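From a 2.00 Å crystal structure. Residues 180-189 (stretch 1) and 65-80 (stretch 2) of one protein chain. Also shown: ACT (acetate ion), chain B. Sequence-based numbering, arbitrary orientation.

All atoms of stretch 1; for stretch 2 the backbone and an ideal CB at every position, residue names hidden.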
ATOM      1  N   GLY A 180     -20.278  15.026 -28.756  1.00 31.60           N
ATOM      2  CA  GLY A 180     -20.449  15.121 -27.305  1.00 31.76           C
ATOM      3  C   GLY A 180     -19.817  16.318 -26.594  1.00 31.54           C
ATOM      4  O   GLY A 180     -20.158  16.559 -25.425  1.00 32.00           O
ATOM      5  N   TYR A 181     -18.934  17.065 -27.274  1.00 32.81           N
ATOM      6  CA  TYR A 181     -18.221  18.178 -26.664  1.00 33.19           C
ATOM      7  C   TYR A 181     -19.149  19.284 -26.322  1.00 34.01           C
ATOM      8  O   TYR A 181     -20.186  19.520 -26.981  1.00 34.64           O
ATOM      9  CB  TYR A 181     -17.069  18.752 -27.549  1.00 32.06           C
ATOM     10  CG  TYR A 181     -15.641  18.585 -27.059  1.00 28.43           C
ATOM     11  CD1 TYR A 181     -15.134  17.348 -26.661  1.00 29.45           C
ATOM     12  CD2 TYR A 181     -14.767  19.674 -27.049  1.00 30.25           C
ATOM     13  CE1 TYR A 181     -13.785  17.218 -26.229  1.00 29.81           C
ATOM     14  CE2 TYR A 181     -13.430  19.540 -26.675  1.00 26.46           C
ATOM     15  CZ  TYR A 181     -12.934  18.293 -26.276  1.00 34.27           C
ATOM     16  OH  TYR A 181     -11.638  18.160 -25.849  1.00 36.23           O
ATOM     17  N   LEU A 182     -18.774  19.987 -25.277  1.00 33.51           N
ATOM     18  CA  LEU A 182     -19.576  21.142 -24.865  1.00 33.78           C
ATOM     19  C   LEU A 182     -19.358  22.365 -25.722  1.00 32.73           C
ATOM     20  O   LEU A 182     -18.280  22.533 -26.261  1.00 32.30           O
ATOM     21  CB  LEU A 182     -19.187  21.582 -23.474  1.00 33.48           C
ATOM     22  CG  LEU A 182     -19.437  20.623 -22.315  1.00 33.78           C
ATOM     23  CD1 LEU A 182     -19.102  21.330 -20.966  1.00 37.67           C
ATOM     24  CD2 LEU A 182     -20.852  20.096 -22.344  1.00 33.52           C
ATOM     25  N   ASP A 183     -20.412  23.160 -25.891  1.00 34.51           N
ATOM     26  CA  ASP A 183     -20.210  24.565 -26.300  1.00 36.54           C
ATOM     27  C   ASP A 183     -20.282  25.166 -24.894  1.00 34.73           C
ATOM     28  O   ASP A 183     -21.337  25.285 -24.302  1.00 30.29           O
ATOM     29  CB  ASP A 183     -21.250  25.119 -27.272  1.00 35.31           C
ATOM     30  CG  ASP A 183     -21.028  26.615 -27.572  1.00 38.56           C
ATOM     31  OD1 ASP A 183     -20.111  27.214 -26.988  1.00 35.16           O
ATOM     32  OD2 ASP A 183     -21.783  27.190 -28.362  1.00 41.68           O
ATOM     33  N   ARG A 184     -19.118  25.436 -24.323  1.00 35.44           N
ATOM     34  CA  ARG A 184     -19.018  25.806 -22.926  1.00 32.41           C
ATOM     35  C   ARG A 184     -19.712  27.076 -22.393  1.00 33.58           C
ATOM     36  O   ARG A 184     -19.599  28.160 -22.939  1.00 32.49           O
ATOM     37  CB  ARG A 184     -17.546  25.979 -22.568  1.00 32.96           C
ATOM     38  CG  ARG A 184     -16.732  24.721 -22.465  1.00 31.71           C
ATOM     39  CD  ARG A 184     -15.231  25.048 -22.402  1.00 32.66           C
ATOM     40  NE  ARG A 184     -14.459  23.805 -22.216  1.00 27.54           N
ATOM     41  CZ  ARG A 184     -13.140  23.682 -22.308  1.00 28.19           C
ATOM     42  NH1 ARG A 184     -12.393  24.725 -22.602  1.00 34.25           N
ATOM     43  NH2 ARG A 184     -12.579  22.486 -22.115  1.00 33.83           N
ATOM     44  N   HIS A 185     -20.343  26.905 -21.249  1.00 30.21           N
ATOM     45  CA  HIS A 185     -20.880  28.006 -20.489  1.00 29.23           C
ATOM     46  C   HIS A 185     -19.629  28.682 -19.935  1.00 32.48           C
ATOM     47  O   HIS A 185     -18.588  28.012 -19.703  1.00 31.95           O
ATOM     48  CB  HIS A 185     -21.742  27.470 -19.325  1.00 29.16           C
ATOM     49  CG  HIS A 185     -22.483  28.509 -18.575  1.00 28.34           C
ATOM     50  ND1 HIS A 185     -21.924  29.234 -17.536  1.00 31.33           N
ATOM     51  CD2 HIS A 185     -23.762  28.929 -18.683  1.00 28.37           C
ATOM     52  CE1 HIS A 185     -22.818  30.074 -17.059  1.00 35.21           C
ATOM     53  NE2 HIS A 185     -23.949  29.903 -17.726  1.00 31.18           N
ATOM     54  N   PRO A 186     -19.683  30.006 -19.788  1.00 29.82           N
ATOM     55  CA  PRO A 186     -18.619  30.777 -19.178  1.00 31.20           C
ATOM     56  C   PRO A 186     -18.051  30.175 -17.870  1.00 34.19           C
ATOM     57  O   PRO A 186     -16.859  30.306 -17.607  1.00 34.35           O
ATOM     58  CB  PRO A 186     -19.269  32.138 -18.969  1.00 31.17           C
ATOM     59  CG  PRO A 186     -20.249  32.255 -20.076  1.00 30.92           C
ATOM     60  CD  PRO A 186     -20.747  30.859 -20.346  1.00 33.48           C
ATOM     61  N   ALA A 187     -18.878  29.483 -17.094  1.00 34.12           N
ATOM     62  CA  ALA A 187     -18.457  28.900 -15.825  1.00 32.64           C
ATOM     63  C   ALA A 187     -17.438  27.804 -15.999  1.00 33.29           C
ATOM     64  O   ALA A 187     -16.622  27.546 -15.088  1.00 32.61           O
ATOM     65  CB  ALA A 187     -19.699  28.316 -15.096  1.00 34.96           C
ATOM     66  N   ILE A 188     -17.509  27.122 -17.138  1.00 32.45           N
ATOM     67  CA  ILE A 188     -16.591  26.016 -17.423  1.00 36.48           C
ATOM     68  C   ILE A 188     -15.190  26.600 -17.622  1.00 37.85           C
ATOM     69  O   ILE A 188     -14.195  26.120 -17.086  1.00 34.90           O
ATOM     70  CB  ILE A 188     -16.967  25.231 -18.696  1.00 35.30           C
ATOM     71  CG1 ILE A 188     -18.446  24.789 -18.740  1.00 41.31           C
ATOM     72  CG2 ILE A 188     -16.062  24.069 -18.895  1.00 33.71           C
ATOM     73  CD1 ILE A 188     -18.892  23.813 -17.774  1.00 37.53           C
ATOM     74  N   TRP A 189     -15.124  27.644 -18.427  1.00 37.92           N
ATOM     75  CA  TRP A 189     -13.887  28.345 -18.653  1.00 37.12           C
ATOM     76  C   TRP A 189     -13.349  28.919 -17.330  1.00 38.97           C
ATOM     77  O   TRP A 189     -12.157  28.912 -17.103  1.00 35.47           O
ATOM     78  CB  TRP A 189     -14.097  29.465 -19.660  1.00 37.38           C
ATOM     79  CG  TRP A 189     -14.225  28.997 -21.056  1.00 33.89           C
ATOM     80  CD1 TRP A 189     -15.336  29.017 -21.826  1.00 30.60           C
ATOM     81  CD2 TRP A 189     -13.175  28.480 -21.872  1.00 33.75           C
ATOM     82  NE1 TRP A 189     -15.053  28.530 -23.075  1.00 37.64           N
ATOM     83  CE2 TRP A 189     -13.728  28.199 -23.132  1.00 30.24           C
ATOM     84  CE3 TRP A 189     -11.815  28.229 -21.659  1.00 36.74           C
ATOM     85  CZ2 TRP A 189     -12.966  27.712 -24.189  1.00 34.20           C
ATOM     86  CZ3 TRP A 189     -11.063  27.701 -22.701  1.00 42.71           C
ATOM     87  CH2 TRP A 189     -11.646  27.449 -23.950  1.00 35.54           C
ATOM     88  N   UNK A  65     -28.292  25.501 -12.983  1.00 33.25           N
ATOM     89  CA  UNK A  65     -28.603  25.196 -14.374  1.00 32.28           C
ATOM     90  C   UNK A  65     -27.608  26.012 -15.237  1.00 33.80           C
ATOM     91  O   UNK A  65     -27.540  27.247 -15.090  1.00 34.12           O
ATOM     92  CB  UNK A  65     -30.058  25.528 -14.709  1.00 32.28           C
ATOM     93  N   UNK A  66     -26.892  25.341 -16.141  1.00 31.07           N
ATOM     94  CA  UNK A  66     -25.917  25.991 -17.062  1.00 31.54           C
ATOM     95  C   UNK A  66     -26.412  25.934 -18.495  1.00 31.39           C
ATOM     96  O   UNK A  66     -26.311  24.886 -19.169  1.00 35.57           O
ATOM     97  CB  UNK A  66     -24.544  25.322 -16.967  1.00 31.54           C
ATOM     98  N   UNK A  67     -27.056  27.024 -18.936  1.00 30.54           N
ATOM     99  CA  UNK A  67     -27.519  27.026 -20.287  1.00 34.00           C
ATOM    100  C   UNK A  67     -26.397  27.209 -21.258  1.00 31.78           C
ATOM    101  O   UNK A  67     -25.728  28.243 -21.256  1.00 31.10           O
ATOM    102  CB  UNK A  67     -28.573  28.117 -20.487  1.00 34.00           C
ATOM    103  N   UNK A  68     -26.200  26.213 -22.110  1.00 35.06           N
ATOM    104  CA  UNK A  68     -25.106  26.280 -23.057  1.00 32.63           C
ATOM    105  C   UNK A  68     -25.426  25.460 -24.297  1.00 36.13           C
ATOM    106  O   UNK A  68     -26.521  25.531 -24.809  1.00 36.78           O
ATOM    107  CB  UNK A  68     -23.807  25.793 -22.412  1.00 32.63           C
ATOM    108  N   UNK A  69     -24.455  24.744 -24.830  1.00 33.15           N
ATOM    109  CA  UNK A  69     -24.684  23.935 -25.999  1.00 35.19           C
ATOM    110  C   UNK A  69     -23.823  22.709 -25.939  1.00 31.66           C
ATOM    111  O   UNK A  69     -22.854  22.636 -25.148  1.00 30.65           O
ATOM    112  CB  UNK A  69     -24.413  24.726 -27.280  1.00 35.19           C
ATOM    113  N   UNK A  70     -24.162  21.760 -26.805  1.00 33.28           N
ATOM    114  CA  UNK A  70     -23.410  20.516 -26.928  1.00 31.70           C
ATOM    115  C   UNK A  70     -23.339  20.162 -28.416  1.00 30.15           C
ATOM    116  O   UNK A  70     -24.344  20.261 -29.124  1.00 31.88           O
ATOM    117  CB  UNK A  70     -24.054  19.390 -26.116  1.00 31.70           C
ATOM    118  N   UNK A  71     -22.158  19.739 -28.871  1.00 29.69           N
ATOM    119  CA  UNK A  71     -21.970  19.397 -30.278  1.00 30.37           C
ATOM    120  C   UNK A  71     -22.302  17.917 -30.607  1.00 29.50           C
ATOM    121  O   UNK A  71     -21.579  17.027 -30.183  1.00 30.45           O
ATOM    122  CB  UNK A  71     -20.523  19.697 -30.675  1.00 30.37           C
ATOM    123  N   UNK A  72     -23.387  17.676 -31.361  1.00 29.99           N
ATOM    124  CA  UNK A  72     -23.815  16.321 -31.744  1.00 30.46           C
ATOM    125  C   UNK A  72     -23.885  16.287 -33.273  1.00 32.92           C
ATOM    126  O   UNK A  72     -24.616  17.082 -33.886  1.00 31.80           O
ATOM    127  CB  UNK A  72     -25.160  15.952 -31.116  1.00 30.46           C
ATOM    128  N   UNK A  73     -23.135  15.374 -33.862  1.00 31.82           N
ATOM    129  CA  UNK A  73     -23.030  15.221 -35.277  1.00 34.62           C
ATOM    130  C   UNK A  73     -22.602  16.540 -35.930  1.00 34.00           C
ATOM    131  O   UNK A  73     -23.008  16.843 -37.030  1.00 31.98           O
ATOM    132  CB  UNK A  73     -24.360  14.729 -35.852  1.00 34.62           C
ATOM    133  N   UNK A  74     -21.839  17.334 -35.202  1.00 31.15           N
ATOM    134  CA  UNK A  74     -21.307  18.573 -35.708  1.00 32.55           C
ATOM    135  C   UNK A  74     -22.217  19.763 -35.712  1.00 32.54           C
ATOM    136  O   UNK A  74     -21.872  20.770 -36.318  1.00 29.49           O
ATOM    137  CB  UNK A  74     -20.820  18.345 -37.140  1.00 32.55           C
ATOM    138  N   UNK A  75     -23.367  19.654 -35.054  1.00 30.63           N
ATOM    139  CA  UNK A  75     -24.313  20.746 -34.927  1.00 31.67           C
ATOM    140  C   UNK A  75     -24.416  21.082 -33.458  1.00 30.85           C
ATOM    141  O   UNK A  75     -24.347  20.198 -32.608  1.00 30.18           O
ATOM    142  CB  UNK A  75     -25.678  20.389 -35.518  1.00 31.67           C
ATOM    143  N   UNK A  76     -24.555  22.354 -33.149  1.00 30.18           N
ATOM    144  CA  UNK A  76     -24.692  22.751 -31.773  1.00 29.94           C
ATOM    145  C   UNK A  76     -26.162  22.590 -31.361  1.00 35.09           C
ATOM    146  O   UNK A  76     -27.027  23.245 -31.920  1.00 33.17           O
ATOM    147  CB  UNK A  76     -24.207  24.188 -31.570  1.00 29.94           C
ATOM    148  N   UNK A  77     -26.416  21.757 -30.360  1.00 33.22           N
ATOM    149  CA  UNK A  77     -27.739  21.590 -29.830  1.00 32.21           C
ATOM    150  C   UNK A  77     -27.798  22.332 -28.493  1.00 32.10           C
ATOM    151  O   UNK A  77     -26.926  22.102 -27.640  1.00 27.54           O
ATOM    152  CB  UNK A  77     -28.093  20.109 -29.677  1.00 32.21           C
ATOM    153  N   UNK A  78     -28.756  23.267 -28.316  1.00 28.90           N
ATOM    154  CA  UNK A  78     -28.879  23.907 -27.002  1.00 32.49           C
ATOM    155  C   UNK A  78     -29.021  22.863 -25.910  1.00 29.94           C
ATOM    156  O   UNK A  78     -29.750  21.888 -26.069  1.00 32.08           O
ATOM    157  CB  UNK A  78     -30.074  24.862 -26.974  1.00 32.49           C
ATOM    158  N   UNK A  79     -28.322  23.084 -24.809  1.00 30.46           N
ATOM    159  CA  UNK A  79     -28.220  22.094 -23.729  1.00 34.15           C
ATOM    160  C   UNK A  79     -28.151  22.769 -22.405  1.00 35.15           C
ATOM    161  O   UNK A  79     -27.464  23.794 -22.273  1.00 32.12           O
ATOM    162  CB  UNK A  79     -26.998  21.192 -23.913  1.00 34.15           C
ATOM    163  N   UNK A  80     -28.877  22.223 -21.424  1.00 35.30           N
ATOM    164  CA  UNK A  80     -28.831  22.757 -20.075  1.00 33.16           C
ATOM    165  C   UNK A  80     -28.082  21.776 -19.152  1.00 36.21           C
ATOM    166  O   UNK A  80     -28.527  20.639 -18.926  1.00 35.81           O
ATOM    167  CB  UNK A  80     -30.246  23.022 -19.557  1.00 33.16           C
TER
HETATM  168  C   ACT B 396     -28.438  28.280 -25.409  1.00 59.40           C
HETATM  169  O   ACT B 396     -28.710  28.179 -26.666  1.00 56.04           O
HETATM  170  OXT ACT B 396     -27.559  29.135 -25.060  1.00 59.82           O
HETATM  171  CH3 ACT B 396     -29.106  27.435 -24.346  1.00 54.14           C

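Position 65 points its CA-to-CB bond away from stretch 1, with nothing of that stretch within 5.5 Å of the ideal CB, so stretch 1 sets no preference; the residue is Ile65. At position 66 the bond points toward stretch 1, and the ideal CB lies 4.1 Å from His185 CD2, with Ala187 and Ile188 beyond. An aliphatic or aromatic side chain would suit. Leu66 is found: its CD2 sits over one face of the imidazole, 4.1 Å from the His185 ring centroid and 7° off the normal, a CH-pi contact, while its CD1 comes 4.4 Å from Ile188 CD1. The ring can serve two contacts at once, since His185 ND1 accepts from Ala187 N (3.1 Å), capping the helix.

Position 67 points away, and with phi at -74° many residues fit, proline included. It is Pro67, whose O lies near the plane of the imidazole, 3.3 Å from His185 CD2.

Position 68 points toward stretch 1, its ideal CB tight at 3.2 Å from Asp183 O. A slender, unbranched apolar chain that can run on toward Leu182 is a reasonable choice. Met68, a selenomethionine, does this, its SE reaching 4.0 Å from Leu182 CD1.

Position 69 is paired with Asp183 in an antiparallel, hydrogen-bonded bridge: Asp183 N donates to the O of 69 (2.6 Å), and the N of 69 donates to Asp183 O (3.2 Å). A CB here would fall on the same sheet face as the Asp183 side chain, just 3.2 Å from Asp183 CB. This crowding favours glycine, and Gly69 is present.

Position 70 pairs with Leu182 without hydrogen bonds between them, and its ideal CB lies 4.9 Å from Gly180 O, an acceptor. A polar chain with a donor, such as Gln, Lys or Arg, could exploit it. Gln70 extends with chi1 and chi2 both t, and its NE2 donates to Gly180 O (2.8 Å).

At position 71 the backbone bonds twice, N to Tyr181 O (2.7 Å) and O from Gly180 N (2.8 Å). CA-to-CB runs sideways, leaving room for a large side chain that could turn back along the strand toward Asp183. Trp71 does so, bringing its NE1 to 3.6 Å from Asp183 CB.

Position 72 also points sideways, with no nearby CB contact, but a long flat chain could reach Gly180, which offers a bare CA. Trp72 covers it: Gly180 CA stands 3.8 Å from the six-membered ring centroid. Its NE1 also donates to Gln70 OE1 (2.8 Å).

Positions 73 and 74 have positive phi within a type I' turn, favouring glycine: Gly73 and Gly74. Position 75 closes the turn beyond the reach of stretch 1, which sets no preference there; it is Gln75.

Position 76 points sideways, its ideal CB 5.0 Å from Asp183 OD2, so a long cation is suitable. Arg76 makes a salt bridge, NE to Asp183 OD2 (2.8 Å), and its NH1 binds acetate O (3.0 Å).

Positions 77, 78 and 80 are likewise out of reach and leave the choice open; they are Val77, Pro78 and Ala80. Position 79 points toward stretch 1 from a distance, suiting a long apolar chain; selenomethionine Met79 places CE 3.3 Å from Leu182 CD2.

Stretch 2, residues 65-80: ILPMGQWWGGQRVPMA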
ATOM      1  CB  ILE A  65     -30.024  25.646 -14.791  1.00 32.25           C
ATOM      2  CG1 ILE A  65     -31.100  24.995 -13.932  1.00 30.53           C
ATOM      3  CG2 ILE A  65     -30.266  25.229 -16.259  1.00 33.79           C
ATOM      4  CD1 ILE A  65     -32.482  25.489 -14.317  1.00 35.06           C
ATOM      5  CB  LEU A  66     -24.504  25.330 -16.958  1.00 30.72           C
ATOM      6  CG  LEU A  66     -23.944  25.288 -15.538  1.00 35.14           C
ATOM      7  CD1 LEU A  66     -22.546  24.655 -15.488  1.00 31.43           C
ATOM      8  CD2 LEU A  66     -23.873  26.675 -14.920  1.00 34.34           C
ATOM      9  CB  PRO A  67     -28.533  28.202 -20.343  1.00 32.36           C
ATOM     10  CG  PRO A  67     -28.667  28.700 -18.952  1.00 38.42           C
ATOM     11  CD  PRO A  67     -27.478  28.201 -18.194  1.00 31.56           C
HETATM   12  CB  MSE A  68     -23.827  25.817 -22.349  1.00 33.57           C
HETATM   13  CG  MSE A  68     -23.909  24.454 -21.771  1.00 33.57           C
HETATM   14 SE   MSE A  68     -22.256  23.788 -21.028  0.75 30.48          SE
HETATM   15  CE  MSE A  68     -23.013  22.814 -19.545  1.00 34.30           C
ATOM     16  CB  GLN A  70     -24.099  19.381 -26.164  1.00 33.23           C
ATOM     17  CG  GLN A  70     -23.163  18.273 -25.839  1.00 32.66           C
ATOM     18  CD  GLN A  70     -23.672  17.305 -24.859  1.00 24.79           C
ATOM     19  OE1 GLN A  70     -24.882  17.117 -24.721  1.00 30.99           O
ATOM     20  NE2 GLN A  70     -22.735  16.552 -24.227  1.00 28.09           N
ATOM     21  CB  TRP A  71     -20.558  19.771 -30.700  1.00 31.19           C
ATOM     22  CG  TRP A  71     -20.267  21.240 -30.593  1.00 26.81           C
ATOM     23  CD1 TRP A  71     -19.691  21.869 -29.517  1.00 30.47           C
ATOM     24  CD2 TRP A  71     -20.517  22.273 -31.561  1.00 32.97           C
ATOM     25  NE1 TRP A  71     -19.583  23.194 -29.747  1.00 33.47           N
ATOM     26  CE2 TRP A  71     -20.081  23.484 -30.988  1.00 27.30           C
ATOM     27  CE3 TRP A  71     -21.037  22.293 -32.855  1.00 29.79           C
ATOM     28  CZ2 TRP A  71     -20.134  24.712 -31.684  1.00 32.32           C
ATOM     29  CZ3 TRP A  71     -21.150  23.501 -33.504  1.00 29.42           C
ATOM     30  CH2 TRP A  71     -20.690  24.685 -32.940  1.00 31.39           C
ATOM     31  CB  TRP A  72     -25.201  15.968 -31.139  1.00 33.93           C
ATOM     32  CG  TRP A  72     -25.214  15.919 -29.603  1.00 30.14           C
ATOM     33  CD1 TRP A  72     -25.714  16.869 -28.716  1.00 26.92           C
ATOM     34  CD2 TRP A  72     -24.579  14.919 -28.808  1.00 28.29           C
ATOM     35  NE1 TRP A  72     -25.502  16.433 -27.409  1.00 31.91           N
ATOM     36  CE2 TRP A  72     -24.792  15.247 -27.460  1.00 37.68           C
ATOM     37  CE3 TRP A  72     -23.911  13.712 -29.129  1.00 30.14           C
ATOM     38  CZ2 TRP A  72     -24.319  14.444 -26.436  1.00 37.58           C
ATOM     39  CZ3 TRP A  72     -23.415  12.954 -28.140  1.00 32.08           C
ATOM     40  CH2 TRP A  72     -23.617  13.305 -26.800  1.00 29.23           C
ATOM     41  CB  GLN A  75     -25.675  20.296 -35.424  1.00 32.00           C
ATOM     42  CG  GLN A  75     -25.721  19.970 -36.926  1.00 34.63           C
ATOM     43  CD  GLN A  75     -25.399  21.155 -37.801  1.00 37.38           C
ATOM     44  OE1 GLN A  75     -25.928  22.258 -37.618  1.00 45.58           O
ATOM     45  NE2 GLN A  75     -24.518  20.942 -38.746  1.00 37.91           N
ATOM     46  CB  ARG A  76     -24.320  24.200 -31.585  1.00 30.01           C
ATOM     47  CG  ARG A  76     -24.327  24.641 -30.152  1.00 32.30           C
ATOM     48  CD  ARG A  76     -24.460  26.163 -30.142  1.00 38.18           C
ATOM     49  NE  ARG A  76     -24.465  26.748 -28.803  1.00 45.80           N
ATOM     50  CZ  ARG A  76     -25.549  27.002 -28.070  1.00 33.15           C
ATOM     51  NH1 ARG A  76     -26.768  26.789 -28.523  1.00 38.73           N
ATOM     52  NH2 ARG A  76     -25.399  27.563 -26.885  1.00 37.95           N
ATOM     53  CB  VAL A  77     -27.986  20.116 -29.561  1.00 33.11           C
ATOM     54  CG1 VAL A  77     -29.392  19.875 -29.106  1.00 34.04           C
ATOM     55  CG2 VAL A  77     -27.642  19.280 -30.820  1.00 35.15           C
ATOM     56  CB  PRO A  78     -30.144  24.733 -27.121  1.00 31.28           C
ATOM     57  CG  PRO A  78     -30.313  25.002 -28.583  1.00 30.23           C
ATOM     58  CD  PRO A  78     -29.756  23.790 -29.257  1.00 30.82           C
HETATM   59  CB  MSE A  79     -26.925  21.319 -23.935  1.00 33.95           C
HETATM   60  CG  MSE A  79     -26.708  20.035 -23.147  1.00 30.74           C
HETATM   61 SE   MSE A  79     -25.871  20.443 -21.474  0.75 31.15          SE
HETATM   62  CE  MSE A  79     -24.137  20.117 -22.009  1.00 32.37           C
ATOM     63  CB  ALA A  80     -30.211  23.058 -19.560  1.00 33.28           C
TER
HETATM   64  O   HOH W   1     -22.802  28.130 -25.073  1.00 48.81           O
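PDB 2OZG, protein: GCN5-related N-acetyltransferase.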